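Local coordinates for periplasmic binding protein/LacI transcriptional regulator (Shewanella sp. ANA-3, PDB 5OCP), which binds L-arabinofuranose, in both its alpha and beta forms, as the periplasmic component of an arabinose ABC transporter, at residues A63-T68 and V87-K92; S6-E11 and E43-A48; S105-E110 and I141-G146; S12-S17 and L243-G248. All coordinates share one frame; numbering follows the deposited sequence.

Contact 1 of 4, residues A63-T68 and V87-K92; sequences APVVET and VDRNIK. With AHR (alpha-L-arabinofuranose), chain I; FUB (beta-L-arabinofuranose), chain J.
Arg89 sets out with CG anti to its carbonyl carbon (chi1 -55°) and runs extended from CG to NE, a shape that takes its guanidinium past Pro64 and Val65 to the bound arabinofuranose. NH1 donates to Val65 O at 3.0 Å, meeting a lone pair in the carbonyl plane, and the oxygen in turn lies close to the guanidinium plane; the bond is bent, 141° at the hydrogen. The other nitrogens serve the sugar in either anomer: NE donates to the exocyclic O5 at 3.0 Å and NH2 to the ring oxygen O4 at 2.9 Å. Asp88 OD1 lies 2.6 Å from the same O5, while its OD2 is bridged by Arg15. A leucine in place of Arg89 would probably leave O4 and O5 without these donors and Val65 O without its side-chain partner. Behind this site the Pro64 ring rests on Asn90 O and reaches Ile91, CG to CG2 at 3.7 Å, and a water donates to both Pro64 O and Asn90 O. At the far end Lys92 N bonds Glu67 O at 2.8 Å, almost straight. Their side chains lie side by side, but the salt bridge from Glu67 OE1 to Lys92 NZ is weak at 3.3 Å; Thr138 takes OE2. The two loops follow the adjacent parallel strands 59-62 and 84-87. With one NH group spent on a backbone carbonyl and two other nitrogens on the ligand, the guanidinium is fixed in rotation and presents two donors to the sugar at set positions.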
# COMPACT_ATOMS: atom_id res chain seq x y z
N ALA A 63 7.40 2.61 -8.91
CA ALA A 63 6.25 2.33 -8.12
C ALA A 63 5.17 3.26 -8.69
O ALA A 63 5.16 4.45 -8.39
CB ALA A 63 6.47 2.65 -6.63
N PRO A 64 4.32 2.77 -9.60
CA PRO A 64 3.51 3.74 -10.35
C PRO A 64 2.29 4.27 -9.60
O PRO A 64 1.55 3.50 -8.98
CB PRO A 64 3.07 2.91 -11.55
CG PRO A 64 2.93 1.51 -10.97
CD PRO A 64 4.14 1.40 -10.12
N VAL A 65 2.09 5.58 -9.57
CA VAL A 65 0.97 6.15 -8.78
C VAL A 65 -0.43 5.72 -9.26
O VAL A 65 -1.32 5.42 -8.46
CB VAL A 65 1.10 7.71 -8.63
CG1 VAL A 65 1.08 8.42 -9.98
CG2 VAL A 65 0.10 8.22 -7.60
N VAL A 66 -0.54 5.69 -10.60
CA VAL A 66 -1.76 5.24 -11.28
C VAL A 66 -1.32 4.33 -12.39
O VAL A 66 -0.10 4.18 -12.66
CB VAL A 66 -2.63 6.43 -11.82
CG1 VAL A 66 -3.09 7.27 -10.62
CG2 VAL A 66 -1.88 7.25 -12.87
N GLU A 67 -2.30 3.66 -13.00
CA GLU A 67 -2.03 2.57 -13.93
C GLU A 67 -1.88 3.07 -15.38
O GLU A 67 -1.25 2.37 -16.15
CB GLU A 67 -3.12 1.51 -13.85
CG GLU A 67 -3.34 0.89 -12.50
CD GLU A 67 -4.38 -0.20 -12.45
OE1 GLU A 67 -5.43 -0.08 -13.19
OE2 GLU A 67 -4.20 -1.13 -11.61
N THR A 68 -2.47 4.18 -15.74
CA THR A 68 -2.48 4.65 -17.11
C THR A 68 -1.30 5.55 -17.40
O THR A 68 -0.76 6.15 -16.48
CB THR A 68 -3.77 5.47 -17.31
OG1 THR A 68 -3.91 6.45 -16.27
CG2 THR A 68 -4.95 4.54 -17.15
N VAL A 87 7.14 -2.09 -9.23
CA VAL A 87 6.95 -2.53 -7.88
C VAL A 87 5.68 -1.88 -7.28
O VAL A 87 5.28 -0.80 -7.65
CB VAL A 87 8.11 -2.21 -6.95
CG1 VAL A 87 9.35 -2.99 -7.40
CG2 VAL A 87 8.41 -0.72 -6.90
N ASP A 88 5.07 -2.63 -6.39
CA ASP A 88 3.98 -2.13 -5.53
C ASP A 88 2.72 -2.09 -6.36
O ASP A 88 2.05 -3.14 -6.47
CB ASP A 88 4.42 -0.85 -4.79
CG ASP A 88 3.22 -0.06 -4.21
OD1 ASP A 88 2.19 -0.70 -3.86
OD2 ASP A 88 3.29 1.22 -4.16
N ARG A 89 2.39 -0.98 -6.99
CA ARG A 89 1.20 -0.89 -7.83
C ARG A 89 1.48 -1.44 -9.23
O ARG A 89 2.53 -2.10 -9.47
CB ARG A 89 0.62 0.52 -7.83
CG ARG A 89 0.32 1.00 -6.42
CD ARG A 89 -0.20 2.43 -6.40
NE ARG A 89 -0.42 2.88 -4.99
CZ ARG A 89 -0.70 4.15 -4.67
NH1 ARG A 89 -0.79 5.10 -5.57
NH2 ARG A 89 -0.80 4.49 -3.37
N ASN A 90 0.50 -1.30 -10.08
CA ASN A 90 0.61 -1.89 -11.43
C ASN A 90 0.48 -0.81 -12.48
O ASN A 90 -0.03 0.29 -12.29
CB ASN A 90 -0.46 -2.97 -11.68
CG ASN A 90 -0.08 -3.99 -12.76
OD1 ASN A 90 1.05 -4.03 -13.23
ND2 ASN A 90 -1.08 -4.74 -13.23
N ILE A 91 0.87 -1.18 -13.69
CA ILE A 91 0.68 -0.35 -14.88
C ILE A 91 -0.25 -1.13 -15.84
O ILE A 91 -0.32 -2.36 -15.75
CB ILE A 91 2.02 -0.02 -15.55
CG1 ILE A 91 2.69 -1.27 -16.09
CG2 ILE A 91 2.94 0.76 -14.59
CD1 ILE A 91 3.97 -1.03 -16.89
N LYS A 92 -1.03 -0.43 -16.62
CA LYS A 92 -1.78 -1.07 -17.71
C LYS A 92 -1.06 -0.81 -19.02
O LYS A 92 -1.03 0.33 -19.48
CB LYS A 92 -3.22 -0.56 -17.75
CG LYS A 92 -4.06 -1.01 -16.57
CD LYS A 92 -4.22 -2.50 -16.36
CE LYS A 92 -5.01 -2.81 -15.10
NZ LYS A 92 -6.48 -2.50 -15.20
O5 AHR I . 0.35 0.85 -2.93
C5 AHR I . 0.36 0.54 -1.57
C4 AHR I . -0.54 1.50 -0.81
O4 AHR I . -0.21 2.84 -1.08
C3 AHR I . -0.45 1.28 0.72
O3 AHR I . -1.33 0.26 1.07
C2 AHR I . -0.81 2.68 1.19
O2 AHR I . -0.43 3.01 2.49
C1 AHR I . -0.02 3.50 0.18
O1 AHR I . -0.53 4.73 0.12
O5 FUB J . 0.35 0.85 -2.93
C5 FUB J . 0.36 0.55 -1.56
C4 FUB J . -0.54 1.51 -0.80
O4 FUB J . -0.23 2.86 -1.08
C3 FUB J . -0.45 1.31 0.72
O3 FUB J . -1.31 0.27 1.07
C2 FUB J . -0.88 2.68 1.20
O2 FUB J . -0.44 3.01 2.50
C1 FUB J . -0.43 3.65 0.10
O1 FUB J . 0.78 4.11 0.46
O HOH W 1 -1.21 2.23 -9.94
O HOH W 2 0.21 2.78 -18.67

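Contact 2 of 4, residues S6-E11 and E43-A48; sequences SQVGSE and ENQIKA. With AHR (alpha-L-arabinofuranose), chain I; FUB (beta-L-arabinofuranose), chain J.
Gln45 NE2 donates to Ser6 OG at 3.0 Å, with an angle of 151° at the hydrogen and the hydroxyl tilted only 15° from the amide plane. The same nitrogen gives a stronger bond to Ala63 O and reaches Ser6 O in a weak one, whereas Gln45 OE1 accepts from Val65 N; both ends of the amide are therefore used, which settles its rotation. Ser6 OG stands anti to its backbone N (chi1 171°), a setting that turns the hydroxyl onto the flank of the glutamine chain, 3.2 Å from Gln45 CB. Packing beyond this is sparse: Ala48 CB approaches Ser6 OG at 4.5 Å, and Val8 CG2 is equally distant from Gln45 NE2. On the sugar side of the segment, Glu11 OE2 lies 2.6 Å from the anomeric O1 of either arabinofuranose and is also bridged by Arg15. Helix 42-54, carrying Gln45, belongs to a beta-alpha-beta crossover from strand 32-37 to strand 59-62. Both of those strands run parallel to strand 2-7, which lies between them in the sheet, and Gln45 thus ties the helix to the ends of strands 2-7 and 59-62.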
# COMPACT_ATOMS: atom_id res chain seq x y z
N SER A 6 11.78 5.51 -9.04
CA SER A 6 10.76 6.52 -9.04
C SER A 6 9.66 6.16 -8.06
O SER A 6 8.86 5.22 -8.32
CB SER A 6 10.18 6.76 -10.43
OG SER A 6 9.01 7.63 -10.31
N GLN A 7 9.61 6.83 -6.90
CA GLN A 7 8.61 6.62 -5.86
C GLN A 7 7.45 7.57 -6.01
O GLN A 7 7.63 8.74 -6.49
CB GLN A 7 9.30 6.77 -4.50
CG GLN A 7 8.48 6.60 -3.25
CD GLN A 7 7.93 5.21 -3.11
OE1 GLN A 7 7.05 4.78 -3.87
NE2 GLN A 7 8.40 4.50 -2.09
N VAL A 8 6.30 7.10 -5.59
CA VAL A 8 5.06 7.86 -5.67
C VAL A 8 5.11 9.21 -4.93
O VAL A 8 4.64 10.26 -5.47
CB VAL A 8 3.91 7.00 -5.10
CG1 VAL A 8 2.66 7.79 -4.91
CG2 VAL A 8 3.68 5.72 -5.97
N GLY A 9 5.52 9.14 -3.68
CA GLY A 9 5.38 10.25 -2.75
C GLY A 9 5.56 9.79 -1.32
O GLY A 9 6.31 8.86 -1.06
N SER A 10 4.83 10.42 -0.41
CA SER A 10 4.94 10.19 1.03
C SER A 10 3.59 10.28 1.70
O SER A 10 3.46 10.75 2.83
CB SER A 10 5.99 11.16 1.62
OG SER A 10 5.54 12.45 1.35
N GLU A 11 2.54 9.80 1.02
CA GLU A 11 1.18 9.95 1.48
C GLU A 11 0.84 9.21 2.82
O GLU A 11 -0.12 9.56 3.48
CB GLU A 11 0.17 9.53 0.40
CG GLU A 11 0.06 8.03 0.03
CD GLU A 11 1.18 7.47 -0.85
OE1 GLU A 11 2.09 8.22 -1.27
OE2 GLU A 11 1.23 6.23 -1.02
N GLU A 43 3.25 13.02 -13.40
CA GLU A 43 4.13 13.75 -14.23
C GLU A 43 5.53 13.87 -13.69
O GLU A 43 6.47 13.84 -14.43
CB GLU A 43 3.55 15.16 -14.52
CG GLU A 43 2.75 15.15 -15.79
CD GLU A 43 3.58 14.62 -17.01
OE1 GLU A 43 3.03 13.82 -17.82
OE2 GLU A 43 4.81 14.94 -17.13
N ASN A 44 5.63 13.98 -12.37
CA ASN A 44 6.99 13.98 -11.76
C ASN A 44 7.70 12.64 -11.85
O ASN A 44 8.93 12.57 -12.00
CB ASN A 44 6.92 14.48 -10.35
CG ASN A 44 6.50 15.94 -10.24
OD1 ASN A 44 6.76 16.72 -11.17
ND2 ASN A 44 5.98 16.35 -9.07
N GLN A 45 6.91 11.55 -11.80
CA GLN A 45 7.52 10.26 -12.04
C GLN A 45 8.06 10.14 -13.42
O GLN A 45 9.18 9.66 -13.62
CB GLN A 45 6.56 9.09 -11.79
CG GLN A 45 5.99 9.05 -10.40
CD GLN A 45 5.36 7.74 -9.99
OE1 GLN A 45 4.16 7.58 -10.11
NE2 GLN A 45 6.18 6.81 -9.53
N ILE A 46 7.29 10.59 -14.39
CA ILE A 46 7.75 10.51 -15.77
C ILE A 46 9.03 11.34 -16.02
O ILE A 46 10.00 10.91 -16.67
CB ILE A 46 6.61 10.88 -16.75
CG1 ILE A 46 5.50 9.81 -16.65
CG2 ILE A 46 7.17 10.88 -18.19
CD1 ILE A 46 4.23 10.26 -17.33
N LYS A 47 9.07 12.51 -15.40
CA LYS A 47 10.28 13.29 -15.43
C LYS A 47 11.51 12.64 -14.83
O LYS A 47 12.60 12.68 -15.39
CB LYS A 47 10.00 14.65 -14.80
CG LYS A 47 9.10 15.54 -15.66
CD LYS A 47 9.04 16.95 -15.09
CE LYS A 47 8.38 17.89 -16.14
NZ LYS A 47 6.91 17.70 -16.08
N ALA A 48 11.35 12.03 -13.65
CA ALA A 48 12.42 11.29 -13.01
C ALA A 48 12.93 10.17 -13.88
O ALA A 48 14.11 10.01 -14.07
CB ALA A 48 11.93 10.71 -11.68
O5 AHR I . 0.35 0.85 -2.93
C5 AHR I . 0.36 0.54 -1.57
C4 AHR I . -0.54 1.50 -0.81
O4 AHR I . -0.21 2.84 -1.08
C3 AHR I . -0.45 1.28 0.72
O3 AHR I . -1.33 0.26 1.07
C2 AHR I . -0.81 2.68 1.19
O2 AHR I . -0.43 3.01 2.49
C1 AHR I . -0.02 3.50 0.18
O1 AHR I . -0.53 4.73 0.12
O5 FUB J . 0.35 0.85 -2.93
C5 FUB J . 0.36 0.55 -1.56
C4 FUB J . -0.54 1.51 -0.80
O4 FUB J . -0.23 2.86 -1.08
C3 FUB J . -0.45 1.31 0.72
O3 FUB J . -1.31 0.27 1.07
C2 FUB J . -0.88 2.68 1.20
O2 FUB J . -0.44 3.01 2.50
C1 FUB J . -0.43 3.65 0.10
O1 FUB J . 0.78 4.11 0.46

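Contact 3 of 4, residues S105-E110 and I141-G146; sequences SDFSEE and IDRAAG. With AHR (alpha-L-arabinofuranose), chain I; FUB (beta-L-arabinofuranose), chain J.
Helices 107-121 and 138-151 meet where the chain has just crossed from one lobe of the periplasmic binding protein fold to the other, and Glu110 and Phe107 of the first hold Arg143 of the second in the sugar pocket. Glu110 OE1 takes two bonds from Arg143 side-on, from NE at 2.8 Å and from NH2 at 2.9 Å. The first comes nearly in line with the C-O bond and the second on the syn side, and the carboxylate and guanidinium planes stand 31° apart. The other carboxylate oxygen is used too, since Ser105 OG donates to Glu110 OE2 at 2.8 Å from above the plane. Phe107 offers its rim: CE1 is 3.6 Å from Arg143 NH2, which lies at the ring's edge and not over its face, and this is not cation-pi geometry; the two planes are 81° apart. Phe107 CB also packs on Asp142 CB at 3.5 Å. The backbones come close as well, Ser108 and Gly146 being nearest, with CA-H...O contacts from Ser108 CA to Asp142 O (3.2 Å) and from Gly146 CA to Ser108 O; a beta carbon on Gly146 would collide with Ser108 O. Asp106 caps the start of helix 107-121 by accepting from Glu109 N. Arg143 NH1 donates to sugar O3 at 2.8 Å in both anomers, and NH2 adds a second bond to that oxygen. One edge of the guanidinium thus serves the carboxylate and another the sugar, an arrangement in which Glu110 acts as a second-shell residue that positions Arg143 and would probably balance its charge.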
# COMPACT_ATOMS: atom_id res chain seq x y z
N SER A 105 2.52 -7.47 -3.91
CA SER A 105 1.55 -8.32 -3.23
C SER A 105 0.30 -8.43 -4.08
O SER A 105 0.14 -7.74 -5.13
CB SER A 105 1.20 -7.75 -1.84
OG SER A 105 0.56 -6.48 -2.10
N ASP A 106 -0.56 -9.38 -3.72
CA ASP A 106 -1.85 -9.55 -4.36
C ASP A 106 -2.90 -8.73 -3.55
O ASP A 106 -3.43 -9.15 -2.53
CB ASP A 106 -2.24 -11.02 -4.45
CG ASP A 106 -3.60 -11.23 -5.17
OD1 ASP A 106 -4.42 -10.28 -5.30
OD2 ASP A 106 -3.89 -12.42 -5.47
N PHE A 107 -3.15 -7.53 -4.05
CA PHE A 107 -4.07 -6.61 -3.40
C PHE A 107 -5.49 -7.17 -3.28
O PHE A 107 -6.15 -6.92 -2.30
CB PHE A 107 -4.15 -5.27 -4.18
CG PHE A 107 -2.88 -4.52 -4.25
CD1 PHE A 107 -2.27 -4.04 -3.08
CD2 PHE A 107 -2.35 -4.15 -5.47
CE1 PHE A 107 -1.13 -3.28 -3.13
CE2 PHE A 107 -1.19 -3.39 -5.55
CZ PHE A 107 -0.56 -2.99 -4.37
N SER A 108 -5.95 -7.93 -4.30
CA SER A 108 -7.30 -8.59 -4.23
C SER A 108 -7.34 -9.62 -3.12
O SER A 108 -8.29 -9.64 -2.35
CB SER A 108 -7.69 -9.27 -5.55
OG SER A 108 -7.77 -8.30 -6.54
N GLU A 109 -6.21 -10.31 -2.90
CA GLU A 109 -6.10 -11.28 -1.82
C GLU A 109 -6.13 -10.58 -0.46
O GLU A 109 -6.76 -11.05 0.48
CB GLU A 109 -4.85 -12.17 -1.95
CG GLU A 109 -4.72 -13.14 -0.81
CD GLU A 109 -3.49 -14.07 -0.90
OE1 GLU A 109 -2.93 -14.29 -2.03
OE2 GLU A 109 -3.07 -14.61 0.16
N GLU A 110 -5.47 -9.42 -0.38
CA GLU A 110 -5.47 -8.62 0.86
C GLU A 110 -6.91 -8.25 1.22
O GLU A 110 -7.37 -8.46 2.35
CB GLU A 110 -4.63 -7.37 0.75
CG GLU A 110 -3.15 -7.62 0.62
CD GLU A 110 -2.35 -6.41 0.17
OE1 GLU A 110 -2.84 -5.31 -0.11
OE2 GLU A 110 -1.14 -6.57 0.08
N ILE A 141 -8.28 -0.12 -6.17
CA ILE A 141 -9.17 -0.86 -7.07
C ILE A 141 -9.25 -2.33 -6.67
O ILE A 141 -10.31 -2.96 -6.56
CB ILE A 141 -8.61 -0.71 -8.49
CG1 ILE A 141 -8.70 0.75 -8.97
CG2 ILE A 141 -9.32 -1.61 -9.44
CD1 ILE A 141 -7.78 1.01 -10.15
N ASP A 142 -8.07 -2.96 -6.53
CA ASP A 142 -8.01 -4.38 -6.29
C ASP A 142 -8.39 -4.79 -4.85
O ASP A 142 -8.97 -5.86 -4.66
CB ASP A 142 -6.63 -4.90 -6.60
CG ASP A 142 -6.33 -4.97 -8.12
OD1 ASP A 142 -7.17 -4.47 -8.92
OD2 ASP A 142 -5.22 -5.43 -8.46
N ARG A 143 -8.12 -3.94 -3.87
CA ARG A 143 -8.52 -4.29 -2.50
C ARG A 143 -10.05 -4.24 -2.45
O ARG A 143 -10.65 -5.05 -1.86
CB ARG A 143 -7.96 -3.34 -1.45
CG ARG A 143 -6.51 -3.65 -1.10
CD ARG A 143 -5.82 -2.63 -0.22
NE ARG A 143 -4.40 -2.95 -0.13
CZ ARG A 143 -3.47 -2.08 0.12
NH1 ARG A 143 -3.77 -0.85 0.39
NH2 ARG A 143 -2.22 -2.46 0.16
N ALA A 144 -10.62 -3.25 -3.10
CA ALA A 144 -12.10 -3.14 -3.12
C ALA A 144 -12.67 -4.38 -3.81
O ALA A 144 -13.64 -5.00 -3.32
CB ALA A 144 -12.55 -1.87 -3.76
N ALA A 145 -12.10 -4.74 -4.95
CA ALA A 145 -12.61 -5.88 -5.67
C ALA A 145 -12.61 -7.17 -4.85
O ALA A 145 -13.59 -7.91 -4.82
CB ALA A 145 -11.84 -6.12 -6.96
N GLY A 146 -11.51 -7.45 -4.16
CA GLY A 146 -11.44 -8.60 -3.32
C GLY A 146 -12.40 -8.60 -2.12
O GLY A 146 -13.00 -9.60 -1.82
O5 AHR I . 0.35 0.85 -2.93
C5 AHR I . 0.36 0.54 -1.57
C4 AHR I . -0.54 1.50 -0.81
O4 AHR I . -0.21 2.84 -1.08
C3 AHR I . -0.45 1.28 0.72
O3 AHR I . -1.33 0.26 1.07
C2 AHR I . -0.81 2.68 1.19
O2 AHR I . -0.43 3.01 2.49
C1 AHR I . -0.02 3.50 0.18
O1 AHR I . -0.53 4.73 0.12
O5 FUB J . 0.35 0.85 -2.93
C5 FUB J . 0.36 0.55 -1.56
C4 FUB J . -0.54 1.51 -0.80
O4 FUB J . -0.23 2.86 -1.08
C3 FUB J . -0.45 1.31 0.72
O3 FUB J . -1.31 0.27 1.07
C2 FUB J . -0.88 2.68 1.20
O2 FUB J . -0.44 3.01 2.50
C1 FUB J . -0.43 3.65 0.10
O1 FUB J . 0.78 4.11 0.46
O HOH W 3 -3.85 -7.09 -7.15

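Contact 4 of 4, residues S12-S17 and L243-G248; sequences SGWRTS and LSPYLG. With FUB (beta-L-arabinofuranose), chain J; AHR (alpha-L-arabinofuranose), chain I.
Trp14 and Leu243 cross at about a right angle in the cleft between the two lobes of this periplasmic binding protein, where helix 13-29 of one lobe meets the segment that follows strand 239-242 of the other. With CG anti to its backbone N (chi1 -176°), Trp14 swings its indole off the first turn of the helix and across Leu243. CD2 of Leu243 sits over one face in a CH-pi contact, 3.5 Å from the centroid of the six-membered ring and 22° off its normal. The indole also grips the same residue's backbone: NE1 donates to Leu243 O at 2.9 Å, from 50° above the carbonyl plane and so not on a lone pair. Trp14 CZ3 is 3.8 Å from sugar C5, and the same atom lies over a face of the Arg15 guanidinium, 3.9 Å above its plane. Arg15 NH2 in turn donates to ring oxygen O4. An alanine in place of Trp14 would probably leave Leu243 O without its indole donor and open a gap under Leu243 CD2 and beside sugar C5. Ser12 caps the helix, its OG accepting from Arg15 N, and the same oxygen lies 2.9 Å from sugar O2. Further along, Pro245 CB comes to 3.9 Å from Ser17 OG, whose hydroxyl donates to Trp14 O. Phe18, one turn on from Trp14, meets the indole with its ring. Past Leu243 the segment folds into an ST turn, in which Ser244 OG accepts from Tyr246 N at 3.1 Å.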
# COMPACT_ATOMS: atom_id res chain seq x y z
N SER A 12 1.57 8.14 3.12
CA SER A 12 1.30 7.28 4.28
C SER A 12 2.64 6.97 4.88
O SER A 12 3.68 6.90 4.20
CB SER A 12 0.51 5.96 3.89
OG SER A 12 1.38 5.16 3.09
N GLY A 13 2.60 6.66 6.16
CA GLY A 13 3.69 6.04 6.81
C GLY A 13 4.16 4.74 6.20
O GLY A 13 5.41 4.47 6.15
N TRP A 14 3.25 3.93 5.66
CA TRP A 14 3.68 2.79 4.88
C TRP A 14 4.62 3.18 3.71
O TRP A 14 5.73 2.60 3.55
CB TRP A 14 2.52 1.89 4.37
CG TRP A 14 3.11 0.71 3.68
CD1 TRP A 14 3.50 -0.51 4.30
CD2 TRP A 14 3.49 0.56 2.31
NE1 TRP A 14 4.06 -1.35 3.36
CE2 TRP A 14 4.13 -0.71 2.17
CE3 TRP A 14 3.43 1.38 1.18
CZ2 TRP A 14 4.59 -1.17 0.94
CZ3 TRP A 14 3.86 0.91 -0.02
CH2 TRP A 14 4.47 -0.34 -0.13
N ARG A 15 4.19 4.17 2.94
CA ARG A 15 4.97 4.58 1.81
C ARG A 15 6.36 5.05 2.18
O ARG A 15 7.35 4.76 1.49
CB ARG A 15 4.22 5.67 1.08
CG ARG A 15 4.97 6.32 -0.04
CD ARG A 15 5.01 5.60 -1.33
NE ARG A 15 3.71 5.03 -1.74
CZ ARG A 15 3.59 3.98 -2.58
NH1 ARG A 15 4.63 3.46 -3.11
NH2 ARG A 15 2.40 3.37 -2.79
N THR A 16 6.45 5.85 3.25
CA THR A 16 7.79 6.32 3.66
C THR A 16 8.61 5.18 4.19
O THR A 16 9.88 5.11 3.92
CB THR A 16 7.70 7.48 4.67
OG1 THR A 16 6.91 7.09 5.75
CG2 THR A 16 6.99 8.67 4.08
N SER A 17 7.99 4.21 4.86
CA SER A 17 8.69 2.99 5.25
C SER A 17 9.24 2.17 4.08
O SER A 17 10.38 1.60 4.12
CB SER A 17 7.83 2.11 6.21
OG SER A 17 6.88 1.29 5.48
N LEU A 243 1.62 -5.58 4.86
CA LEU A 243 2.14 -5.28 3.52
C LEU A 243 3.64 -5.04 3.70
O LEU A 243 4.06 -4.06 4.30
CB LEU A 243 1.53 -4.05 2.94
CG LEU A 243 1.96 -3.61 1.54
CD1 LEU A 243 1.62 -4.70 0.56
CD2 LEU A 243 1.35 -2.26 1.13
N SER A 244 4.39 -6.01 3.21
CA SER A 244 5.87 -5.92 3.33
C SER A 244 6.46 -4.72 2.55
O SER A 244 6.16 -4.58 1.39
CB SER A 244 6.49 -7.18 2.77
OG SER A 244 7.91 -6.99 2.82
N PRO A 245 7.27 -3.94 3.19
CA PRO A 245 7.94 -2.84 2.45
C PRO A 245 9.22 -3.30 1.75
O PRO A 245 9.88 -2.48 1.09
CB PRO A 245 8.19 -1.83 3.51
CG PRO A 245 8.42 -2.60 4.74
CD PRO A 245 7.48 -3.78 4.63
N TYR A 246 9.52 -4.63 1.74
CA TYR A 246 10.76 -5.18 1.13
C TYR A 246 10.67 -5.71 -0.26
O TYR A 246 11.12 -6.77 -0.52
CB TYR A 246 11.37 -6.21 2.07
CG TYR A 246 11.62 -5.60 3.36
CD1 TYR A 246 12.66 -4.68 3.51
CD2 TYR A 246 10.84 -5.93 4.47
CE1 TYR A 246 12.90 -4.07 4.68
CE2 TYR A 246 11.07 -5.28 5.66
CZ TYR A 246 12.10 -4.41 5.73
OH TYR A 246 12.36 -3.78 6.88
N LEU A 247 10.07 -4.94 -1.18
CA LEU A 247 9.91 -5.32 -2.54
C LEU A 247 11.16 -5.01 -3.34
O LEU A 247 11.33 -5.54 -4.45
CB LEU A 247 8.79 -4.50 -3.15
CG LEU A 247 7.45 -4.68 -2.49
CD1 LEU A 247 6.53 -3.70 -3.14
CD2 LEU A 247 6.99 -6.10 -2.75
N GLY A 248 12.05 -4.19 -2.79
CA GLY A 248 13.27 -3.83 -3.46
C GLY A 248 14.14 -5.05 -3.67
O GLY A 248 14.70 -5.23 -4.73
O5 FUB J . 0.35 0.85 -2.93
C5 FUB J . 0.36 0.55 -1.56
C4 FUB J . -0.54 1.51 -0.80
O4 FUB J . -0.23 2.86 -1.08
C3 FUB J . -0.45 1.31 0.72
O3 FUB J . -1.31 0.27 1.07
C2 FUB J . -0.88 2.68 1.20
O2 FUB J . -0.44 3.01 2.50
C1 FUB J . -0.43 3.65 0.10
O1 FUB J . 0.78 4.11 0.46
O5 AHR I . 0.35 0.85 -2.93
C5 AHR I . 0.36 0.54 -1.57
C4 AHR I . -0.54 1.50 -0.81
O4 AHR I . -0.21 2.84 -1.08
C3 AHR I . -0.45 1.28 0.72
O3 AHR I . -1.33 0.26 1.07
C2 AHR I . -0.81 2.68 1.19
O2 AHR I . -0.43 3.01 2.49
C1 AHR I . -0.02 3.50 0.18
O1 AHR I . -0.53 4.73 0.12

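All four contacts touch the bound arabinofuranose, approaching it from different parts of the two-lobed fold. Contacts 1 and 2, with centres 11 Å apart, touch and share the parallel sheet containing strands 2-7, 59-62 and 84-87. Contact 3 lies in the other lobe, where helices 107-121 and 138-151 flank the sheet containing strand 126-132. Contact 4 joins helix 13-29 of the first lobe to the segment after strand 239-242 of the other, its centre 15 Å from those of contacts 1 and 2 and 17 Å from that of contact 3. Along the chain contact 4 encloses contacts 1 and 3 and crosses contact 2. Both lobes thus surround one sugar, consistent with a closed, ligand-bound form.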